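Local coordinates for isomaltodextranase (Arthrobacter globiformis, PDB 5AWO), which hydrolyses (1->6)-alpha-D-glucosidic linkages in polysaccharides such as dextran, releasing successive isomaltose units from the non-reducing chain ends, at residues S29-S34 / N260-R265; G37-N42 / L367-L372; C297-W302 / V337-P342. One frame throughout, in Å; residues are numbered along the deposited sequence.

Contact 1. Residues S29-S34 / N260-R265; sequences SVFTRS and NGDLVR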
loop_
_atom_site.group_PDB
_atom_site.type_symbol
_atom_site.label_atom_id
_atom_site.label_comp_id
_atom_site.label_asym_id
_atom_site.label_seq_id
_atom_site.Cartn_x
_atom_site.Cartn_y
_atom_site.Cartn_z
ATOM N N SER A 29 0.557 0.039 -10.913
ATOM C CA SER A 29 0.843 1.408 -11.315
ATOM C C SER A 29 2.255 1.853 -10.896
ATOM O O SER A 29 2.904 1.235 -10.071
ATOM C CB SER A 29 -0.163 2.367 -10.707
ATOM O OG SER A 29 0.246 2.720 -9.378
ATOM N N VAL A 30 2.688 2.989 -11.450
ATOM C CA VAL A 30 3.946 3.585 -11.077
ATOM C C VAL A 30 3.997 3.862 -9.562
ATOM O O VAL A 30 5.069 3.840 -8.959
ATOM C CB VAL A 30 4.200 4.868 -11.917
ATOM C CG1 VAL A 30 3.137 5.931 -11.704
ATOM C CG2 VAL A 30 5.602 5.400 -11.709
ATOM N N PHE A 31 2.843 4.135 -8.950
ATOM C CA PHE A 31 2.835 4.404 -7.510
ATOM C C PHE A 31 3.258 3.193 -6.691
ATOM O O PHE A 31 4.160 3.300 -5.836
ATOM C CB PHE A 31 1.457 4.869 -7.065
ATOM C CG PHE A 31 1.090 6.214 -7.608
ATOM C CD1 PHE A 31 1.559 7.385 -7.022
ATOM C CD2 PHE A 31 0.263 6.308 -8.713
ATOM C CE1 PHE A 31 1.228 8.617 -7.551
ATOM C CE2 PHE A 31 -0.076 7.533 -9.227
ATOM C CZ PHE A 31 0.402 8.686 -8.650
ATOM N N THR A 32 2.652 2.044 -6.912
ATOM C CA THR A 32 3.024 0.885 -6.127
ATOM C C THR A 32 4.362 0.298 -6.559
ATOM O O THR A 32 5.033 -0.377 -5.781
ATOM C CB THR A 32 1.973 -0.225 -6.158
ATOM O OG1 THR A 32 1.788 -0.665 -7.514
ATOM C CG2 THR A 32 0.651 0.246 -5.558
ATOM N N ARG A 33 4.748 0.512 -7.821
ATOM C CA ARG A 33 6.044 0.018 -8.275
ATOM C C ARG A 33 7.228 0.832 -7.805
ATOM O O ARG A 33 8.339 0.312 -7.710
ATOM C CB ARG A 33 6.027 -0.043 -9.808
ATOM C CG ARG A 33 5.031 -1.040 -10.357
ATOM C CD ARG A 33 4.844 -0.909 -11.872
ATOM N NE ARG A 33 6.095 -1.152 -12.589
ATOM C CZ ARG A 33 6.551 -2.360 -12.902
ATOM N NH1 ARG A 33 5.893 -3.468 -12.593
ATOM N NH2 ARG A 33 7.727 -2.464 -13.501
ATOM N N SER A 34 7.007 2.120 -7.528
ATOM C CA SER A 34 8.106 3.045 -7.241
ATOM C C SER A 34 8.522 3.104 -5.777
ATOM O O SER A 34 9.574 3.680 -5.486
ATOM C CB SER A 34 7.794 4.478 -7.704
ATOM O OG SER A 34 7.618 4.526 -9.109
ATOM N N ASN A 260 -7.400 -2.893 -8.986
ATOM C CA ASN A 260 -7.844 -1.563 -9.348
ATOM C C ASN A 260 -7.372 -0.383 -8.509
ATOM O O ASN A 260 -7.653 0.757 -8.852
ATOM C CB ASN A 260 -9.370 -1.556 -9.382
ATOM C CG ASN A 260 -9.917 -2.488 -10.436
ATOM O OD1 ASN A 260 -10.529 -3.537 -10.132
ATOM N ND2 ASN A 260 -9.658 -2.139 -11.657
ATOM N N GLY A 261 -6.594 -0.649 -7.453
ATOM C CA GLY A 261 -6.154 0.380 -6.544
ATOM C C GLY A 261 -4.674 0.405 -6.279
ATOM O O GLY A 261 -3.955 -0.525 -6.665
ATOM N N ASP A 262 -4.242 1.468 -5.610
ATOM C CA ASP A 262 -2.848 1.593 -5.132
ATOM C C ASP A 262 -2.714 1.333 -3.630
ATOM O O ASP A 262 -1.760 0.686 -3.233
ATOM C CB ASP A 262 -2.272 2.956 -5.505
ATOM C CG ASP A 262 -2.255 3.193 -7.003
ATOM O OD1 ASP A 262 -1.784 2.277 -7.713
ATOM O OD2 ASP A 262 -2.667 4.287 -7.404
ATOM N N LEU A 263 -3.653 1.863 -2.841
ATOM C CA LEU A 263 -3.612 1.727 -1.375
ATOM C C LEU A 263 -4.902 1.095 -0.915
ATOM O O LEU A 263 -5.969 1.382 -1.466
ATOM C CB LEU A 263 -3.525 3.097 -0.693
ATOM C CG LEU A 263 -2.143 3.725 -0.512
ATOM C CD1 LEU A 263 -1.469 4.133 -1.826
ATOM C CD2 LEU A 263 -2.274 4.926 0.416
ATOM N N VAL A 264 -4.803 0.241 0.120
ATOM C CA VAL A 264 -5.973 -0.261 0.838
ATOM C C VAL A 264 -5.837 -0.055 2.346
ATOM O O VAL A 264 -4.801 -0.370 2.943
ATOM C CB VAL A 264 -6.261 -1.751 0.595
ATOM C CG1 VAL A 264 -6.819 -1.936 -0.812
ATOM C CG2 VAL A 264 -5.027 -2.623 0.859
ATOM N N ARG A 265 -6.878 0.495 2.963
ATOM C CA ARG A 265 -6.901 0.527 4.445
ATOM C C ARG A 265 -6.910 -0.870 5.026
ATOM O O ARG A 265 -7.703 -1.710 4.601
ATOM C CB ARG A 265 -8.106 1.316 4.945
ATOM C CG ARG A 265 -7.863 2.809 5.055
ATOM C CD ARG A 265 -7.184 3.209 6.385
ATOM N NE ARG A 265 -8.085 2.829 7.472
ATOM C CZ ARG A 265 -9.239 3.443 7.745
ATOM N NH1 ARG A 265 -9.555 4.582 7.150
ATOM N NH2 ARG A 265 -10.096 2.892 8.598
HETATM O O HOH W 1 -0.845 -0.267 -8.370
#

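Contact 2. Residues G37-N42 / L367-L372; sequences GPRYWN and LNADGL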
loop_
_atom_site.group_PDB
_atom_site.type_symbol
_atom_site.label_atom_id
_atom_site.label_comp_id
_atom_site.label_asym_id
_atom_site.label_seq_id
_atom_site.Cartn_x
_atom_site.Cartn_y
_atom_site.Cartn_z
ATOM N N GLY A 37 4.146 4.303 0.493
ATOM C CA GLY A 37 3.064 5.262 0.452
ATOM C C GLY A 37 3.541 6.708 0.524
ATOM O O GLY A 37 4.680 6.993 0.905
ATOM N N PRO A 38 2.668 7.627 0.186
ATOM C CA PRO A 38 3.004 9.042 0.192
ATOM C C PRO A 38 2.975 9.684 1.588
ATOM O O PRO A 38 2.311 9.188 2.503
ATOM C CB PRO A 38 1.899 9.654 -0.653
ATOM C CG PRO A 38 0.718 8.798 -0.379
ATOM C CD PRO A 38 1.275 7.410 -0.261
ATOM N N ARG A 39 3.644 10.815 1.705
ATOM C CA ARG A 39 3.635 11.643 2.882
ATOM C C ARG A 39 2.588 12.693 2.692
ATOM O O ARG A 39 2.610 13.434 1.702
ATOM C CB ARG A 39 5.003 12.313 3.069
ATOM C CG ARG A 39 6.117 11.330 3.247
ATOM C CD ARG A 39 7.480 11.985 3.418
ATOM N NE ARG A 39 8.534 11.006 3.181
ATOM C CZ ARG A 39 9.848 11.257 3.122
ATOM N NH1 ARG A 39 10.339 12.478 3.346
ATOM N NH2 ARG A 39 10.659 10.265 2.825
ATOM N N TYR A 40 1.691 12.851 3.657
ATOM C CA TYR A 40 0.653 13.852 3.567
ATOM C C TYR A 40 0.095 14.273 4.902
ATOM O O TYR A 40 0.438 13.661 5.941
ATOM C CB TYR A 40 -0.457 13.442 2.591
ATOM C CG TYR A 40 -1.412 12.305 2.966
ATOM C CD1 TYR A 40 -1.042 10.970 2.818
ATOM C CD2 TYR A 40 -2.704 12.562 3.404
ATOM C CE1 TYR A 40 -1.958 9.944 3.066
ATOM C CE2 TYR A 40 -3.594 11.545 3.655
ATOM C CZ TYR A 40 -3.223 10.244 3.482
ATOM O OH TYR A 40 -4.144 9.232 3.721
ATOM N N TRP A 41 -0.732 15.310 4.890
ATOM C CA TRP A 41 -1.526 15.737 6.023
ATOM C C TRP A 41 -2.976 15.645 5.673
ATOM O O TRP A 41 -3.363 15.852 4.501
ATOM C CB TRP A 41 -1.216 17.189 6.379
ATOM C CG TRP A 41 -2.019 17.762 7.491
ATOM C CD1 TRP A 41 -1.780 17.635 8.837
ATOM C CD2 TRP A 41 -3.198 18.557 7.375
ATOM N NE1 TRP A 41 -2.741 18.278 9.550
ATOM C CE2 TRP A 41 -3.620 18.877 8.679
ATOM C CE3 TRP A 41 -3.939 19.041 6.274
ATOM C CZ2 TRP A 41 -4.758 19.643 8.929
ATOM C CZ3 TRP A 41 -5.055 19.820 6.532
ATOM C CH2 TRP A 41 -5.438 20.125 7.842
ATOM N N ASN A 42 -3.787 15.297 6.652
ATOM C CA ASN A 42 -5.228 15.173 6.469
ATOM C C ASN A 42 -5.992 15.917 7.549
ATOM O O ASN A 42 -5.545 15.978 8.684
ATOM C CB ASN A 42 -5.604 13.680 6.444
ATOM C CG ASN A 42 -7.075 13.433 6.109
ATOM O OD1 ASN A 42 -7.953 13.613 6.924
ATOM N ND2 ASN A 42 -7.340 12.949 4.871
ATOM N N LEU A 367 14.074 5.763 4.922
ATOM C CA LEU A 367 13.555 4.426 4.613
ATOM C C LEU A 367 12.323 4.516 3.693
ATOM O O LEU A 367 12.187 3.794 2.701
ATOM C CB LEU A 367 13.192 3.658 5.876
ATOM C CG LEU A 367 14.350 3.200 6.759
ATOM C CD1 LEU A 367 13.849 2.626 8.076
ATOM C CD2 LEU A 367 15.242 2.177 6.068
ATOM N N ASN A 368 11.434 5.434 4.023
ATOM C CA ASN A 368 10.273 5.702 3.173
ATOM C C ASN A 368 10.651 6.224 1.789
ATOM O O ASN A 368 10.148 5.726 0.781
ATOM C CB ASN A 368 9.264 6.609 3.889
ATOM C CG ASN A 368 8.249 7.227 2.934
ATOM O OD1 ASN A 368 8.543 8.216 2.294
ATOM N ND2 ASN A 368 7.045 6.664 2.857
ATOM N N ALA A 369 11.577 7.181 1.735
ATOM C CA ALA A 369 12.038 7.709 0.441
ATOM C C ALA A 369 12.655 6.624 -0.410
ATOM O O ALA A 369 12.441 6.608 -1.652
ATOM C CB ALA A 369 13.055 8.829 0.623
ATOM N N ASP A 370 13.424 5.739 0.220
ATOM C CA ASP A 370 14.116 4.667 -0.526
ATOM C C ASP A 370 13.161 3.537 -0.941
ATOM O O ASP A 370 13.531 2.652 -1.730
ATOM C CB ASP A 370 15.322 4.115 0.248
ATOM C CG ASP A 370 16.446 5.158 0.458
ATOM O OD1 ASP A 370 16.405 6.230 -0.194
ATOM O OD2 ASP A 370 17.325 4.897 1.310
ATOM N N GLY A 371 11.936 3.531 -0.430
ATOM C CA GLY A 371 10.912 2.554 -0.844
ATOM C C GLY A 371 10.884 1.279 -0.032
ATOM O O GLY A 371 10.669 0.188 -0.560
ATOM N N LEU A 372 11.112 1.412 1.292
ATOM C CA LEU A 372 10.967 0.280 2.162
ATOM C C LEU A 372 9.517 -0.177 2.234
ATOM O O LEU A 372 8.612 0.602 2.547
ATOM C CB LEU A 372 11.416 0.626 3.586
ATOM C CG LEU A 372 11.199 -0.488 4.614
ATOM C CD1 LEU A 372 12.079 -1.702 4.310
ATOM C CD2 LEU A 372 11.454 0.040 6.021
#

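Contact 3. Residues C297-W302 / V337-P342; sequences CGFTGW and VAAGSP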
loop_
_atom_site.group_PDB
_atom_site.type_symbol
_atom_site.label_atom_id
_atom_site.label_comp_id
_atom_site.label_asym_id
_atom_site.label_seq_id
_atom_site.Cartn_x
_atom_site.Cartn_y
_atom_site.Cartn_z
ATOM N N CYS A 297 -2.107 -5.782 13.492
ATOM C CA CYS A 297 -2.670 -7.008 12.937
ATOM C C CYS A 297 -3.016 -6.834 11.460
ATOM O O CYS A 297 -2.825 -7.771 10.671
ATOM C CB CYS A 297 -3.923 -7.428 13.680
ATOM S SG CYS A 297 -3.597 -8.010 15.371
ATOM N N GLY A 298 -3.551 -5.684 11.064
ATOM C CA GLY A 298 -3.916 -5.503 9.672
ATOM C C GLY A 298 -2.732 -5.462 8.717
ATOM O O GLY A 298 -2.780 -6.039 7.613
ATOM N N PHE A 299 -1.667 -4.752 9.076
ATOM C CA PHE A 299 -0.474 -4.743 8.251
ATOM C C PHE A 299 0.063 -6.166 8.166
ATOM O O PHE A 299 0.443 -6.635 7.076
ATOM C CB PHE A 299 0.620 -3.856 8.848
ATOM C CG PHE A 299 0.446 -2.361 8.628
ATOM C CD1 PHE A 299 0.134 -1.820 7.382
ATOM C CD2 PHE A 299 0.684 -1.479 9.679
ATOM C CE1 PHE A 299 0.061 -0.448 7.193
ATOM C CE2 PHE A 299 0.603 -0.116 9.497
ATOM C CZ PHE A 299 0.294 0.401 8.249
ATOM N N THR A 300 0.145 -6.855 9.313
ATOM C CA THR A 300 0.668 -8.229 9.328
ATOM C C THR A 300 -0.188 -9.152 8.450
ATOM O O THR A 300 0.322 -9.934 7.637
ATOM C CB THR A 300 0.756 -8.743 10.756
ATOM O OG1 THR A 300 1.663 -7.918 11.501
ATOM C CG2 THR A 300 1.237 -10.182 10.823
ATOM N N GLY A 301 -1.490 -9.047 8.606
ATOM C CA GLY A 301 -2.457 -9.916 7.924
ATOM C C GLY A 301 -2.600 -9.721 6.436
ATOM O O GLY A 301 -2.906 -10.687 5.730
ATOM N N TRP A 302 -2.356 -8.495 5.953
ATOM C CA TRP A 302 -2.463 -8.186 4.526
ATOM C C TRP A 302 -1.091 -8.108 3.871
ATOM O O TRP A 302 -1.009 -7.814 2.677
ATOM C CB TRP A 302 -3.262 -6.879 4.330
ATOM C CG TRP A 302 -4.733 -7.103 4.420
ATOM C CD1 TRP A 302 -5.604 -6.629 5.351
ATOM C CD2 TRP A 302 -5.512 -7.883 3.501
ATOM N NE1 TRP A 302 -6.870 -7.052 5.065
ATOM C CE2 TRP A 302 -6.843 -7.829 3.931
ATOM C CE3 TRP A 302 -5.203 -8.613 2.334
ATOM C CZ2 TRP A 302 -7.869 -8.506 3.270
ATOM C CZ3 TRP A 302 -6.207 -9.246 1.672
ATOM C CH2 TRP A 302 -7.533 -9.203 2.126
ATOM N N VAL A 337 6.215 3.238 8.878
ATOM C CA VAL A 337 7.387 3.176 8.006
ATOM C C VAL A 337 7.772 1.719 7.704
ATOM O O VAL A 337 8.045 1.341 6.541
ATOM C CB VAL A 337 8.579 3.961 8.599
ATOM C CG1 VAL A 337 9.871 3.698 7.830
ATOM C CG2 VAL A 337 8.238 5.423 8.646
ATOM N N ALA A 338 7.799 0.863 8.719
ATOM C CA ALA A 338 8.147 -0.544 8.519
ATOM C C ALA A 338 7.266 -1.186 7.458
ATOM O O ALA A 338 7.733 -2.000 6.639
ATOM C CB ALA A 338 8.056 -1.315 9.823
ATOM N N ALA A 339 5.980 -0.843 7.457
ATOM C CA ALA A 339 5.035 -1.489 6.580
ATOM C C ALA A 339 4.933 -0.842 5.191
ATOM O O ALA A 339 4.222 -1.362 4.309
ATOM C CB ALA A 339 3.668 -1.508 7.247
ATOM N N GLY A 340 5.672 0.240 4.949
ATOM C CA GLY A 340 5.589 0.940 3.670
ATOM C C GLY A 340 4.338 1.753 3.484
ATOM O O GLY A 340 3.979 2.156 2.370
ATOM N N SER A 341 3.657 2.059 4.575
ATOM C CA SER A 341 2.397 2.764 4.514
ATOM C C SER A 341 2.578 4.205 4.121
ATOM O O SER A 341 3.631 4.793 4.336
ATOM C CB SER A 341 1.770 2.727 5.919
ATOM O OG SER A 341 0.529 3.407 6.043
ATOM N N PRO A 342 1.505 4.838 3.631
ATOM C CA PRO A 342 1.469 6.304 3.700
ATOM C C PRO A 342 1.814 6.824 5.095
ATOM O O PRO A 342 1.511 6.154 6.113
ATOM C CB PRO A 342 0.001 6.638 3.404
ATOM C CG PRO A 342 -0.734 5.371 3.712
ATOM C CD PRO A 342 0.192 4.293 3.250
#

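Contact 1. Residues S29-S34 / N260-R265
Ser29, the N-cap of helix 30-34, and Phe31 and Thr32 of its first turn all face Asp262. Ser29 OG donates to Asp262 OD1 over 2.7 Å, coming from above the carboxylate, 44° out of its plane. With chi1 of 84°, Ser29 OG sits between its own N and carbonyl carbon, where as N-cap it also accepts a weak bond from Phe31 N (3.0 Å). Phe31 lies beyond the other oxygen: its CD2 is 3.8 Å from Asp262 OD2, with the ring and carboxylate planes turned 48° apart. Thr32 CG2 comes in from the backbone side, 3.4 Å from Asp262 O. A water fills the junction, accepting from Ser29 N, donating to Asp262 OD1 (2.8 Å) and bonded to Thr32 OG1. Arg27 NE adds a salt bridge to OD1, and Val243 N bonds OD2, which together fix the rotation of this buried carboxylate. Asp262 has been assigned by similarity as the proton donor, yet it stands just before strand 263-265, at its N-terminal end, whereas the nucleophile Asp201 follows the C-terminal end of strand 197-200. The geometry makes that assignment doubtful and fits a helix N-cap tied to the N-terminal rim of a (beta/alpha)8 barrel, the catalytic fold of glycoside hydrolase family 27.

Contact 2. Residues G37-N42 / L367-L372
Asn368, on the last turn of helix 362-370, joins both Gly37 and Arg39 through the two ends of one amide. The hydrogen bonds to its oxygen come from the guanidinium, which grips it side-on: Arg39 NE reaches Asn368 OD1 at 2.9 Å and Arg39 NH2 reaches the same atom at 3.0 Å. The oxygen lies close to the guanidinium plane, at its edge, but the two groups are not coplanar, their planes standing 56° apart. Accordingly, NE comes from above the amide carbonyl plane, while NH2 is only tilted out of it. The Arg39 chain is extended from CG to NE, and this carries its end past the asparagine, the two side chains running in opposite directions. On the other branch of the amide, Asn368 ND2 donates to Gly37 O at 3.1 Å, with the N-H pointing at the acceptor at 155° and the oxygen near the amide plane. Asn368 CG is anti to its backbone N (chi1 164°), which swings the amide off the helix toward the chain entering strand 39-42. Van der Waals contact is slight: the Ala369 methyl CB lies 3.6 Å from Arg39 NH2, and the Asn368 side chain also touches Leu343. Arg39 NH1 donates to Phe73 O. The contact ties the entry of strand 39-42, which pairs with strand 343-345 in the (beta/alpha)8 barrel, to helix 362-370, which follows the last barrel strand in the chain. The pattern of donors and acceptors settles which way the amide is turned. Here the arginine is received by neutral oxygens, and its charge would probably polarise the amide and strengthen the donor at ND2.

Contact 3. Residues C297-W302 / V337-P342
Ala339 CB sits over the face of the Phe299 ring, 3.5 Å from its centroid and 12° off the ring normal, a CH-pi contact centred on the six carbons. The nearest ring atom, Phe299 CD1, is 3.6 Å from Ala339 CB. The far end of the ring reaches Ser341, whose CB lies 3.6 Å from Phe299 CZ and approaches obliquely. Ser341 OG is close to the same ring atom, 3.7 Å from Phe299 CZ, but its polar bonding is directed elsewhere. With chi1 at 179°, Ser341 OG is anti to its backbone N and donates to Pro342 O at 2.9 Å, in the carbonyl plane and on a lone pair; Gly315 N donates to it in turn, so this buried hydroxyl is satisfied beside the ring. The two segments belong to successive helices of the (beta/alpha)8 barrel: helix 295-302 precedes strand 312-314, and helix 326-339 leads from that strand toward strand 343-345. Helix 326-339 ends in a Schellman motif at Gly340, whose positive phi turns the chain so that Ala339 and Ser341, on either side of it in sequence, both meet one phenylalanine. Gly340 N bonds back to Val337 O at 3.1 Å in this turn. Further out, Leu313 of strand 312-314 touches the Phe299 ring from the barrel wall, while Leu335 and Met336 of helix 326-339 also contact it. Trp396, on strand 395-399 of the C-terminal beta-sandwich domain, packs on both Phe299 and Ala339.

How the contacts relate
The three contacts form a triangle with centres 13 to 14 Å apart, all around one parallel barrel sheet. Along the chain, contacts 1 and 2 cross, their segments alternating: 29-34, 37-42, 260-265, 367-372. Contact 3 comes after contact 1 has closed and falls within the long span between the two segments of contact 2. Segment 337-342 touches the other two: Pro342 CG packs on Leu263 CD2 (3.7 Å), and Gly340 O lies 2.9 Å from Gly37 N, a probable hydrogen bond. The chain around the first barrel strand thus meets the sixth strand's start in contact 1 and the helix after the last strand in contact 2; pairing of strands 39-42 and 343-345 is consistent with barrel closure.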